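Local coordinates for Thiol:disulfide interchange protein DsbL (Escherichia coli, PDB 3C7M) that donates its disulfide bond to other periplasmic proteins and, together with DsbI, forms an essential disulfide in the arylsulfate sulfotransferase AssT, at residues 19-25 / 163-169. Where two conformers were deposited one is given. Numbering follows the deposited sequence.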
loop_
_atom_site.group_PDB
_atom_site.type_symbol
_atom_site.label_atom_id
_atom_site.label_comp_id
_atom_site.label_asym_id
_atom_site.label_seq_id
_atom_site.Cartn_x
_atom_site.Cartn_y
_atom_site.Cartn_z
ATOM N N LYS A 19 -8.540 -14.129 1.872
ATOM C CA LYS A 19 -7.645 -14.071 3.036
ATOM C C LYS A 19 -6.582 -12.979 2.896
ATOM O O LYS A 19 -5.384 -13.232 3.051
ATOM C CB LYS A 19 -7.015 -15.443 3.315
ATOM C CG LYS A 19 -8.034 -16.572 3.355
ATOM C CD LYS A 19 -7.406 -17.889 3.769
ATOM C CE LYS A 19 -8.435 -19.008 3.743
ATOM N NZ LYS A 19 -9.580 -18.740 4.658
ATOM N N THR A 20 -7.042 -11.768 2.584
ATOM C CA THR A 20 -6.155 -10.604 2.465
ATOM C C THR A 20 -6.657 -9.406 3.256
ATOM O O THR A 20 -7.865 -9.216 3.462
ATOM C CB THR A 20 -5.963 -10.114 1.005
ATOM O OG1 THR A 20 -7.218 -9.691 0.465
ATOM C CG2 THR A 20 -5.348 -11.187 0.115
ATOM N N LEU A 21 -5.699 -8.598 3.688
ATOM C CA LEU A 21 -5.973 -7.253 4.130
ATOM C C LEU A 21 -5.273 -6.369 3.122
ATOM O O LEU A 21 -4.050 -6.236 3.144
ATOM C CB LEU A 21 -5.432 -7.010 5.539
ATOM C CG LEU A 21 -5.548 -5.576 6.048
ATOM C CD1 LEU A 21 -7.018 -5.180 6.214
ATOM C CD2 LEU A 21 -4.792 -5.414 7.364
ATOM N N ILE A 22 -6.057 -5.802 2.212
ATOM C CA ILE A 22 -5.516 -4.915 1.192
ATOM C C ILE A 22 -5.541 -3.502 1.744
ATOM O O ILE A 22 -6.517 -3.087 2.374
ATOM C CB ILE A 22 -6.322 -5.023 -0.131
ATOM C CG1 ILE A 22 -5.989 -6.347 -0.829
ATOM C CG2 ILE A 22 -6.051 -3.818 -1.050
ATOM C CD1 ILE A 22 -6.868 -6.677 -2.031
ATOM N N LYS A 23 -4.441 -2.775 1.557
ATOM C CA LYS A 23 -4.425 -1.362 1.897
ATOM C C LYS A 23 -4.144 -0.558 0.642
ATOM O O LYS A 23 -3.019 -0.567 0.128
ATOM C CB LYS A 23 -3.391 -1.037 2.976
ATOM C CG LYS A 23 -3.421 0.436 3.378
ATOM C CD LYS A 23 -2.156 0.876 4.076
ATOM C CE LYS A 23 -0.982 0.768 3.114
ATOM N NZ LYS A 23 0.050 1.787 3.408
ATOM N N VAL A 24 -5.174 0.114 0.139
ATOM C CA VAL A 24 -4.990 1.028 -0.983
ATOM C C VAL A 24 -4.384 2.313 -0.435
ATOM O O VAL A 24 -4.901 2.898 0.517
ATOM C CB VAL A 24 -6.304 1.313 -1.740
ATOM C CG1 VAL A 24 -6.020 2.186 -2.966
ATOM C CG2 VAL A 24 -6.963 -0.005 -2.160
ATOM N N PHE A 25 -3.266 2.742 -1.009
ATOM C CA PHE A 25 -2.590 3.934 -0.500
ATOM C C PHE A 25 -1.904 4.690 -1.620
ATOM O O PHE A 25 -1.794 4.192 -2.740
ATOM C CB PHE A 25 -1.582 3.565 0.602
ATOM C CG PHE A 25 -0.287 3.005 0.078
ATOM C CD1 PHE A 25 -0.245 1.750 -0.550
ATOM C CD2 PHE A 25 0.889 3.742 0.180
ATOM C CE1 PHE A 25 0.956 1.242 -1.056
ATOM C CE2 PHE A 25 2.085 3.231 -0.324
ATOM C CZ PHE A 25 2.112 1.983 -0.935
ATOM N N VAL A 163 -8.202 7.565 0.289
ATOM C CA VAL A 163 -7.143 6.700 0.793
ATOM C C VAL A 163 -6.668 7.224 2.153
ATOM O O VAL A 163 -6.755 8.426 2.418
ATOM C CB VAL A 163 -5.962 6.556 -0.212
ATOM C CG1 VAL A 163 -6.372 5.696 -1.401
ATOM C CG2 VAL A 163 -5.451 7.921 -0.675
ATOM N N PRO A 164 -6.175 6.333 3.029
ATOM C CA PRO A 164 -6.032 4.893 2.838
ATOM C C PRO A 164 -7.371 4.170 2.804
ATOM O O PRO A 164 -8.354 4.642 3.391
ATOM C CB PRO A 164 -5.238 4.450 4.067
ATOM C CG PRO A 164 -5.546 5.483 5.103
ATOM C CD PRO A 164 -5.696 6.764 4.354
ATOM N N ALA A 165 -7.391 3.035 2.115
ATOM C CA ALA A 165 -8.579 2.196 2.049
ATOM C C ALA A 165 -8.173 0.774 2.441
ATOM O O ALA A 165 -7.512 0.058 1.672
ATOM C CB ALA A 165 -9.187 2.249 0.651
ATOM N N TYR A 166 -8.552 0.382 3.657
ATOM C CA TYR A 166 -8.283 -0.967 4.149
ATOM C C TYR A 166 -9.459 -1.867 3.822
ATOM O O TYR A 166 -10.588 -1.601 4.247
ATOM C CB TYR A 166 -8.042 -0.968 5.654
ATOM C CG TYR A 166 -6.838 -0.177 6.104
ATOM C CD1 TYR A 166 -6.954 1.175 6.422
ATOM C CD2 TYR A 166 -5.588 -0.788 6.258
ATOM C CE1 TYR A 166 -5.853 1.911 6.871
ATOM C CE2 TYR A 166 -4.481 -0.057 6.713
ATOM C CZ TYR A 166 -4.627 1.290 7.017
ATOM O OH TYR A 166 -3.556 2.046 7.454
ATOM N N VAL A 167 -9.176 -2.918 3.062
ATOM C CA VAL A 167 -10.195 -3.829 2.547
ATOM C C VAL A 167 -9.921 -5.258 3.019
ATOM O O VAL A 167 -8.807 -5.765 2.888
ATOM C CB VAL A 167 -10.235 -3.790 0.997
ATOM C CG1 VAL A 167 -11.293 -4.756 0.460
ATOM C CG2 VAL A 167 -10.512 -2.366 0.489
ATOM N N VAL A 168 -10.945 -5.903 3.568
ATOM C CA VAL A 168 -10.824 -7.279 4.027
ATOM C C VAL A 168 -11.445 -8.219 3.009
ATOM O O VAL A 168 -12.615 -8.052 2.632
ATOM C CB VAL A 168 -11.511 -7.477 5.405
ATOM C CG1 VAL A 168 -11.342 -8.907 5.897
ATOM C CG2 VAL A 168 -10.943 -6.501 6.426
ATOM N N ASN A 169 -10.642 -9.187 2.566
ATOM C CA ASN A 169 -11.060 -10.236 1.624
ATOM C C ASN A 169 -11.650 -9.718 0.318
ATOM O O ASN A 169 -12.515 -10.359 -0.294
ATOM C CB ASN A 169 -11.988 -11.240 2.317
ATOM C CG ASN A 169 -11.265 -12.032 3.376
ATOM O OD1 ASN A 169 -10.033 -12.078 3.393
ATOM N ND2 ASN A 169 -12.020 -12.661 4.266
HETATM O O HOH W 1 -8.745 -7.451 0.690
#
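Strands 20-25 and 165-168 run antiparallel, their axes 4.6 Å apart at closest and 161° between directions. Tyr166 (65 Å²) and Val24 (64 Å²) have the largest covered areas, then Val167 and Asn169 (59 Å² each). Tyr166 faces Lys23 in a non-hydrogen-bonded pair: CG of Lys23 sits 3.9 Å from the ring centroid of Tyr166, 27° off its normal, a CH-pi contact over the face. The polar ends continue past the pair, Tyr166 OH to Thr40 and Lys23 NZ to a salt bridge with Asp36. On the opposite face, that of Ile22 and Val167, Val24 forms a hydrogen-bonded pair with Ala165 (Val24 N to Ala165 O 2.8 Å, Ala165 N to Val24 O 3.0 Å), and its CG1 meets CG1 of Val163 at 3.9 Å against helix 154-161, where Val24 touches Val157 and Val163 touches Ala158. Ile22 and Val167 form an equivalent pair (Ile22 N to Val167 O and Val167 N to Ile22 O, 2.8 Å each). Asn169, with positive phi just beyond the strand, extends the pairing with side chain and backbone: Thr20 N donates to Asn169 OD1 (3.1 Å), Asn169 N to Thr20 O (2.9 Å). Cis-Pro164 and Phe25 both touch Cys32 of the redox-active Cys29/Cys32 pair, reduced here. A central strand leading to CxxC, beside one entered through a cis-proline, is characteristic of redox-active, DsbA-like members of the thioredoxin fold.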